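Local coordinates for protein delta-aminolevulinic acid dehydratase (Toxoplasma gondii ME49, PDB 3OBK) that catalyses the condensation of two molecules of 5-aminolevulinic acid to porphobilinogen, an early step of tetrapyrrole biosynthesis, at residues S206-S211 against M263-P268. Residues are numbered along the deposited sequence; the frame is centred on the assembly and turned at random.
Sequences SILAYS and MLMVKP. With PBG (3-[5-(aminomethyl)-4-(carboxymethyl)-1H-pyrrol-3-yl]propanoic acid), chain L.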
ATOM      1  N   SER A 206       8.458  31.581   9.900  1.00 12.83           N
ATOM      2  CA  SER A 206       8.476  30.238   9.317  1.00 12.25           C
ATOM      3  C   SER A 206       9.873  29.682   9.124  1.00 11.55           C
ATOM      4  O   SER A 206      10.867  30.408   9.160  1.00 11.12           O
ATOM      5  CB  SER A 206       7.780  30.247   7.966  1.00 12.13           C
ATOM      6  OG  SER A 206       6.447  30.708   8.087  1.00 12.69           O
ATOM      7  N   ILE A 207       9.936  28.368   8.941  1.00 11.11           N
ATOM      8  CA  ILE A 207      11.184  27.684   8.678  1.00 10.37           C
ATOM      9  C   ILE A 207      11.012  26.895   7.381  1.00 10.12           C
ATOM     10  O   ILE A 207      10.211  25.985   7.312  1.00  9.20           O
ATOM     11  CB  ILE A 207      11.556  26.742   9.820  1.00 10.43           C
ATOM     12  CG1 ILE A 207      11.899  27.539  11.080  1.00 11.30           C
ATOM     13  CG2 ILE A 207      12.755  25.848   9.445  1.00  9.35           C
ATOM     14  CD1 ILE A 207      12.007  26.694  12.353  1.00  9.53           C
ATOM     15  N   LEU A 208      11.749  27.289   6.352  1.00 10.40           N
ATOM     16  CA  LEU A 208      11.873  26.493   5.138  1.00 11.21           C
ATOM     17  C   LEU A 208      13.108  25.584   5.306  1.00 11.71           C
ATOM     18  O   LEU A 208      14.263  26.039   5.226  1.00 11.49           O
ATOM     19  CB  LEU A 208      11.979  27.408   3.928  1.00 11.05           C
ATOM     20  CG  LEU A 208      12.332  26.944   2.496  1.00 12.46           C
ATOM     21  CD1 LEU A 208      11.878  25.549   2.137  1.00  9.32           C
ATOM     22  CD2 LEU A 208      11.783  28.000   1.504  1.00 10.59           C
ATOM     23  N   ALA A 209      12.861  24.310   5.598  1.00 12.17           N
ATOM     24  CA  ALA A 209      13.958  23.404   5.956  1.00 12.60           C
ATOM     25  C   ALA A 209      14.539  22.834   4.690  1.00 13.23           C
ATOM     26  O   ALA A 209      13.815  22.278   3.870  1.00 13.98           O
ATOM     27  CB  ALA A 209      13.455  22.285   6.888  1.00 11.82           C
ATOM     28  N   TYR A 210      15.839  22.987   4.497  1.00 14.42           N
ATOM     29  CA  TYR A 210      16.533  22.248   3.443  1.00 14.76           C
ATOM     30  C   TYR A 210      16.752  20.849   3.997  1.00 14.90           C
ATOM     31  O   TYR A 210      17.693  20.648   4.720  1.00 15.21           O
ATOM     32  CB  TYR A 210      17.865  22.882   3.115  1.00 14.80           C
ATOM     33  CG  TYR A 210      17.832  24.162   2.343  1.00 16.51           C
ATOM     34  CD1 TYR A 210      17.515  25.347   2.944  1.00 19.23           C
ATOM     35  CD2 TYR A 210      18.208  24.198   1.015  1.00 19.65           C
ATOM     36  CE1 TYR A 210      17.527  26.558   2.225  1.00 21.71           C
ATOM     37  CE2 TYR A 210      18.220  25.388   0.286  1.00 20.52           C
ATOM     38  CZ  TYR A 210      17.879  26.573   0.893  1.00 22.32           C
ATOM     39  OH  TYR A 210      17.911  27.768   0.163  1.00 22.00           O
ATOM     40  N   SER A 211      15.856  19.901   3.699  1.00 15.52           N
ATOM     41  CA  SER A 211      15.974  18.531   4.237  1.00 15.87           C
ATOM     42  C   SER A 211      16.912  17.688   3.446  1.00 15.65           C
ATOM     43  O   SER A 211      17.742  17.012   4.026  1.00 16.71           O
ATOM     44  CB  SER A 211      14.650  17.785   4.220  1.00 15.93           C
ATOM     45  OG  SER A 211      13.694  18.525   4.888  1.00 17.67           O
ATOM     46  N   MET A 263       7.982  23.952   5.609  1.00 11.12           N
ATOM     47  CA  MET A 263       8.203  23.491   4.223  1.00 10.90           C
ATOM     48  C   MET A 263       9.516  22.756   4.127  1.00 10.71           C
ATOM     49  O   MET A 263      10.439  23.022   4.908  1.00 11.11           O
ATOM     50  CB  MET A 263       8.237  24.655   3.239  1.00 10.96           C
ATOM     51  CG  MET A 263       6.987  25.557   3.273  1.00 12.60           C
ATOM     52  SD  MET A 263       6.990  26.881   2.037  1.00 14.59           S
ATOM     53  CE  MET A 263       5.757  27.949   2.792  1.00 13.34           C
ATOM     54  N   LEU A 264       9.593  21.844   3.154  1.00 10.49           N
ATOM     55  CA  LEU A 264      10.788  21.078   2.872  1.00  9.97           C
ATOM     56  C   LEU A 264      11.326  21.370   1.481  1.00 10.62           C
ATOM     57  O   LEU A 264      10.579  21.409   0.504  1.00 11.15           O
ATOM     58  CB  LEU A 264      10.491  19.614   2.999  1.00  9.76           C
ATOM     59  CG  LEU A 264       9.914  19.208   4.358  1.00  9.80           C
ATOM     60  CD1 LEU A 264       9.483  17.735   4.291  1.00 10.42           C
ATOM     61  CD2 LEU A 264      10.864  19.482   5.525  1.00  9.12           C
ATOM     62  N   MET A 265      12.629  21.610   1.422  1.00 11.21           N
ATOM     63  CA  MET A 265      13.347  21.971   0.220  1.00 11.58           C
ATOM     64  C   MET A 265      14.236  20.813  -0.211  1.00 11.35           C
ATOM     65  O   MET A 265      14.907  20.186   0.629  1.00 12.80           O
ATOM     66  CB  MET A 265      14.202  23.188   0.518  1.00 12.43           C
ATOM     67  CG  MET A 265      15.262  23.573  -0.546  1.00 14.73           C
ATOM     68  SD  MET A 265      14.661  24.592  -1.895  1.00 20.96           S
ATOM     69  CE  MET A 265      14.348  26.158  -1.071  1.00 16.76           C
ATOM     70  N   VAL A 266      14.216  20.497  -1.501  1.00 10.87           N
ATOM     71  CA  VAL A 266      15.186  19.572  -2.094  1.00 10.07           C
ATOM     72  C   VAL A 266      16.054  20.390  -2.999  1.00 10.29           C
ATOM     73  O   VAL A 266      15.546  21.202  -3.782  1.00 10.11           O
ATOM     74  CB  VAL A 266      14.531  18.492  -2.970  1.00 10.30           C
ATOM     75  CG1 VAL A 266      15.631  17.628  -3.712  1.00  8.69           C
ATOM     76  CG2 VAL A 266      13.593  17.649  -2.138  1.00  8.69           C
ATOM     77  N   LYS A 267      17.353  20.151  -2.917  1.00 10.54           N
ATOM     78  CA  LYS A 267      18.322  20.934  -3.631  1.00 10.72           C
ATOM     79  C   LYS A 267      19.520  20.090  -3.830  1.00 10.43           C
ATOM     80  O   LYS A 267      19.937  19.414  -2.894  1.00 10.79           O
ATOM     81  CB  LYS A 267      18.713  22.091  -2.763  1.00 11.70           C
ATOM     82  CG  LYS A 267      19.818  23.017  -3.272  1.00 13.12           C
ATOM     83  CD  LYS A 267      19.926  24.073  -2.214  1.00 16.17           C
ATOM     84  CE  LYS A 267      21.196  24.841  -2.165  1.00 18.86           C
ATOM     85  NZ  LYS A 267      21.277  25.455  -0.782  1.00 20.04           N
ATOM     86  N   PRO A 268      20.108  20.122  -5.032  1.00  9.93           N
ATOM     87  CA  PRO A 268      19.719  20.857  -6.241  1.00  9.72           C
ATOM     88  C   PRO A 268      18.415  20.409  -6.895  1.00  9.39           C
ATOM     89  O   PRO A 268      17.644  19.699  -6.293  1.00  9.24           O
ATOM     90  CB  PRO A 268      20.913  20.645  -7.180  1.00 10.20           C
ATOM     91  CG  PRO A 268      22.061  20.317  -6.254  1.00  9.61           C
ATOM     92  CD  PRO A 268      21.461  19.564  -5.137  1.00  9.33           C
TER
HETATM   93  CHA PBG L 360      24.926  28.014   1.673  1.00 19.71           C
HETATM   94  C1A PBG L 360      24.205  27.981   0.366  1.00 19.58           C
HETATM   95  C2A PBG L 360      24.682  27.451  -0.829  1.00 19.49           C
HETATM   96  C3A PBG L 360      23.676  27.640  -1.758  1.00 16.46           C
HETATM   97  C4A PBG L 360      22.598  28.191  -1.090  1.00 18.81           C
HETATM   98  NA  PBG L 360      22.949  28.414   0.183  1.00 19.44           N
HETATM   99  C5A PBG L 360      26.068  26.941  -1.148  1.00 21.31           C
HETATM  100  C6A PBG L 360      26.476  25.684  -0.512  1.00 19.95           C
HETATM  101  O1A PBG L 360      25.824  25.324   0.504  1.00 22.89           O
HETATM  102  O2A PBG L 360      27.484  25.069  -0.928  1.00 16.92           O
HETATM  103  C7A PBG L 360      23.765  27.305  -3.197  1.00 14.72           C
HETATM  104  C8A PBG L 360      22.707  27.853  -4.080  1.00 12.13           C
HETATM  105  C9A PBG L 360      22.924  27.800  -5.534  1.00  9.48           C
HETATM  106  O3A PBG L 360      22.293  28.593  -6.228  1.00 14.05           O
HETATM  107  O4A PBG L 360      23.885  27.222  -6.065  1.00  9.26           O
HETATM  108  N1  PBG L 360      24.399  27.246   2.754  1.00 18.89           N
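Tyr-210 and Met-265 point their side chains the same way, side by side, from paired positions on adjacent parallel strands of the TIM barrel. With CG anti to its backbone N (chi1 168°), Met-265 sets CG over one face of the ring, 3.4 Å from Tyr-210 CD2. Its chain then bends at chi2 and chi3; SD lies 4.8 Å from the ring centroid and 32° off the normal, an oblique Met-aromatic contact, and CE reaches the CZ end of the ring. Leu-208 crosses Met-265 at a slant, its CD1 touching Met-265 CB at 3.7 Å and Met-263 CB slightly farther off. The strand pairing fixes this register: Ala-209 N donates to Met-263 O and Ala-209 O accepts from Met-265 N, both at 2.8 Å, while weak bonds link Met-263 N to Ile-207 O and Ser-211 N to Met-265 O. On the face that carries Ala-209 and Leu-264, Ala-209 CB meets Leu-264 CD2 at 4.1 Å. Ser-211 OG lies near the same methyl and is hydrogen-bonded to Asp-256. Lys-267 crosses the tyrosine obliquely: its extended chain brings CD against Tyr-210 CE2, and NZ comes within 3.2 Å of that carbon. The same NZ stands 3.1 Å from C4A of porphobilinogen, a close approach to a ring carbon; Lys-213 NZ is hydrogen-bonded to the product. The two lysine amines lie close together, and Lys-213 makes a cation-pi contact with Tyr-210. This placement of Lys-267 NZ is consistent with the lysine Schiff-base chemistry of porphobilinogen synthases, with the tyrosine ring as a shared neighbour of both lysines.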